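Local structure of PHA granule-associated protein (Aeromonas hydrophila, 5IP0) at residues 41-45 against 82-86. The protein binds polyhydroxyalkanoate as a phasin, probably coating the surface of intracellular polyester granules and acting as an amphiphilic biosurfactant. Residues are numbered along the deposited sequence.
Sequences SANAY and QMLDD
Gln82 lies over Ala44, its side chain reaching across the gap between two long antiparallel helices, 18-57 and 65-109, the helical hairpin of this phasin. Both segments are regular helix, as the i+4 backbone hydrogen bonds Tyr45 N to Ser41 O (3.0 Å) and Asp86 N to Gln82 O (2.9 Å) attest. Their axes approach to 11.3 Å at 174° between N-to-C directions, an almost exactly antiparallel pairing of these segments. The register sets Ser41 against Asp86 (CA to CA 7.2 Å) and Ala44 against Gln82 (CA to CA 7.5 Å), three residues apart on helix 18-57 and four on helix 65-109, about one turn on each. The CA-to-CB bonds of Ala44, Gln82 and Asp86 point toward the opposite helix. With chi1 t and chi2 p, Gln82 lays its amide end against the methyl of Ala44, its CD 3.3 Å from Ala44 CB. Tyr45, with chi1 m, starts sideways but extends its ring into the gap, where CE1 lies 4.3 Å from CG of Gln82. The contact is small (185 Å²), mixed polar and apolar, with three of the five touching residues buried. In the tetramer, Leu20 of a second subunit packs on Tyr45, and Tyr23 of that subunit packs on Asp86 and makes a weak hydrogen bond to Ser41, whose hydroxyl also hydrogen-bonds to Leu37 O. Ser41 OG lies 3.0 Å from Asp86 OD2, and Tyr45 OH 4.0 Å from the same oxygen.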
ATOM      1  N   SER D  41      -5.317  -5.640  -5.972  1.00 83.82           N
ATOM      2  CA  SER D  41      -6.457  -6.097  -5.177  1.00 70.15           C
ATOM      3  C   SER D  41      -7.522  -5.018  -5.076  1.00 76.23           C
ATOM      4  O   SER D  41      -8.710  -5.265  -5.334  1.00 79.02           O
ATOM      5  CB  SER D  41      -5.976  -6.484  -3.788  1.00 74.66           C
ATOM      6  OG  SER D  41      -5.088  -7.578  -3.893  1.00119.61           O
ATOM      7  N   ALA D  42      -7.101  -3.800  -4.732  1.00 84.55           N
ATOM      8  CA  ALA D  42      -8.038  -2.696  -4.581  1.00 81.05           C
ATOM      9  C   ALA D  42      -8.812  -2.479  -5.871  1.00 77.37           C
ATOM     10  O   ALA D  42     -10.046  -2.425  -5.875  1.00108.63           O
ATOM     11  CB  ALA D  42      -7.287  -1.430  -4.159  1.00 67.55           C
ATOM     12  N   ASN D  43      -8.103  -2.418  -6.986  1.00 69.00           N
ATOM     13  CA  ASN D  43      -8.773  -2.202  -8.260  1.00 75.71           C
ATOM     14  C   ASN D  43      -9.729  -3.337  -8.594  1.00 81.19           C
ATOM     15  O   ASN D  43     -10.759  -3.107  -9.234  1.00 93.74           O
ATOM     16  CB  ASN D  43      -7.727  -1.983  -9.343  1.00 69.94           C
ATOM     17  CG  ASN D  43      -7.142  -0.600  -9.245  1.00103.71           C
ATOM     18  OD1 ASN D  43      -7.702   0.254  -8.550  1.00125.51           O
ATOM     19  ND2 ASN D  43      -6.016  -0.363  -9.899  1.00 69.50           N
ATOM     20  N   ALA D  44      -9.408  -4.562  -8.170  1.00 91.28           N
ATOM     21  CA  ALA D  44     -10.298  -5.696  -8.407  1.00 71.87           C
ATOM     22  C   ALA D  44     -11.620  -5.545  -7.644  1.00 86.41           C
ATOM     23  O   ALA D  44     -12.712  -5.732  -8.213  1.00 72.41           O
ATOM     24  CB  ALA D  44      -9.587  -6.988  -8.034  1.00 72.41           C
ATOM     25  N   TYR D  45     -11.544  -5.281  -6.333  1.00 82.05           N
ATOM     26  CA  TYR D  45     -12.776  -5.098  -5.564  1.00 81.97           C
ATOM     27  C   TYR D  45     -13.583  -3.918  -6.106  1.00 80.71           C
ATOM     28  O   TYR D  45     -14.821  -3.976  -6.209  1.00 84.72           O
ATOM     29  CB  TYR D  45     -12.449  -4.890  -4.082  1.00 88.66           C
ATOM     30  CG  TYR D  45     -11.540  -5.945  -3.469  1.00101.07           C
ATOM     31  CD1 TYR D  45     -11.578  -7.286  -3.877  1.00 89.28           C
ATOM     32  CD2 TYR D  45     -10.607  -5.581  -2.499  1.00107.14           C
ATOM     33  CE1 TYR D  45     -10.719  -8.227  -3.319  1.00 98.44           C
ATOM     34  CE2 TYR D  45      -9.750  -6.511  -1.939  1.00108.94           C
ATOM     35  CZ  TYR D  45      -9.804  -7.826  -2.350  1.00119.19           C
ATOM     36  OH  TYR D  45      -8.934  -8.727  -1.774  1.00144.85           O
ATOM     37  N   GLN D  82     -10.407 -14.201  -7.492  1.00 79.28           N
ATOM     38  CA  GLN D  82      -9.552 -13.069  -7.144  1.00 83.95           C
ATOM     39  C   GLN D  82      -8.868 -13.299  -5.802  1.00 97.55           C
ATOM     40  O   GLN D  82      -7.638 -13.257  -5.712  1.00 91.40           O
ATOM     41  CB  GLN D  82     -10.359 -11.768  -7.133  1.00104.38           C
ATOM     42  CG  GLN D  82      -9.561 -10.499  -6.750  1.00 97.22           C
ATOM     43  CD  GLN D  82      -8.480 -10.122  -7.757  1.00104.56           C
ATOM     44  OE1 GLN D  82      -7.332  -9.860  -7.386  1.00106.75           O
ATOM     45  NE2 GLN D  82      -8.850 -10.068  -9.036  1.00 99.43           N
ATOM     46  N   MET D  83      -9.648 -13.609  -4.760  1.00110.85           N
ATOM     47  CA  MET D  83      -9.074 -13.764  -3.423  1.00107.93           C
ATOM     48  C   MET D  83      -8.030 -14.879  -3.365  1.00104.31           C
ATOM     49  O   MET D  83      -6.959 -14.711  -2.757  1.00 99.12           O
ATOM     50  CB  MET D  83     -10.190 -14.039  -2.417  1.00103.19           C
ATOM     51  CG  MET D  83      -9.743 -14.783  -1.181  1.00105.40           C
ATOM     52  SD  MET D  83     -11.133 -15.088  -0.083  1.00118.82           S
ATOM     53  CE  MET D  83     -10.701 -16.698   0.545  1.00133.76           C
ATOM     54  N   LEU D  84      -8.319 -16.030  -3.978  1.00117.16           N
ATOM     55  CA  LEU D  84      -7.359 -17.135  -3.911  1.00123.38           C
ATOM     56  C   LEU D  84      -6.078 -16.838  -4.689  1.00111.83           C
ATOM     57  O   LEU D  84      -4.968 -17.060  -4.182  1.00116.19           O
ATOM     58  CB  LEU D  84      -8.028 -18.409  -4.406  1.00108.22           C
ATOM     59  CG  LEU D  84      -8.973 -18.886  -3.309  1.00100.38           C
ATOM     60  CD1 LEU D  84      -9.856 -19.972  -3.842  1.00 96.91           C
ATOM     61  CD2 LEU D  84      -8.174 -19.367  -2.090  1.00 98.99           C
ATOM     62  N   ASP D  85      -6.212 -16.313  -5.908  1.00 87.20           N
ATOM     63  CA  ASP D  85      -5.040 -15.975  -6.703  1.00 82.95           C
ATOM     64  C   ASP D  85      -4.216 -14.889  -6.021  1.00 88.76           C
ATOM     65  O   ASP D  85      -2.986 -14.866  -6.134  1.00 94.43           O
ATOM     66  CB  ASP D  85      -5.470 -15.555  -8.104  1.00 99.91           C
ATOM     67  CG  ASP D  85      -4.309 -15.510  -9.083  1.00131.25           C
ATOM     68  OD1 ASP D  85      -3.208 -16.027  -8.749  1.00131.69           O
ATOM     69  OD2 ASP D  85      -4.502 -14.951 -10.189  1.00145.65           O
ATOM     70  N   ASP D  86      -4.884 -13.949  -5.347  1.00 90.11           N
ATOM     71  CA  ASP D  86      -4.184 -12.930  -4.568  1.00 84.36           C
ATOM     72  C   ASP D  86      -3.359 -13.576  -3.460  1.00 84.57           C
ATOM     73  O   ASP D  86      -2.199 -13.199  -3.231  1.00 78.57           O
ATOM     74  CB  ASP D  86      -5.188 -11.924  -3.997  1.00 98.97           C
ATOM     75  CG  ASP D  86      -5.547 -10.816  -4.987  1.00116.21           C
ATOM     76  OD1 ASP D  86      -4.869 -10.691  -6.033  1.00120.94           O
ATOM     77  OD2 ASP D  86      -6.539 -10.087  -4.730  1.00120.44           O
TER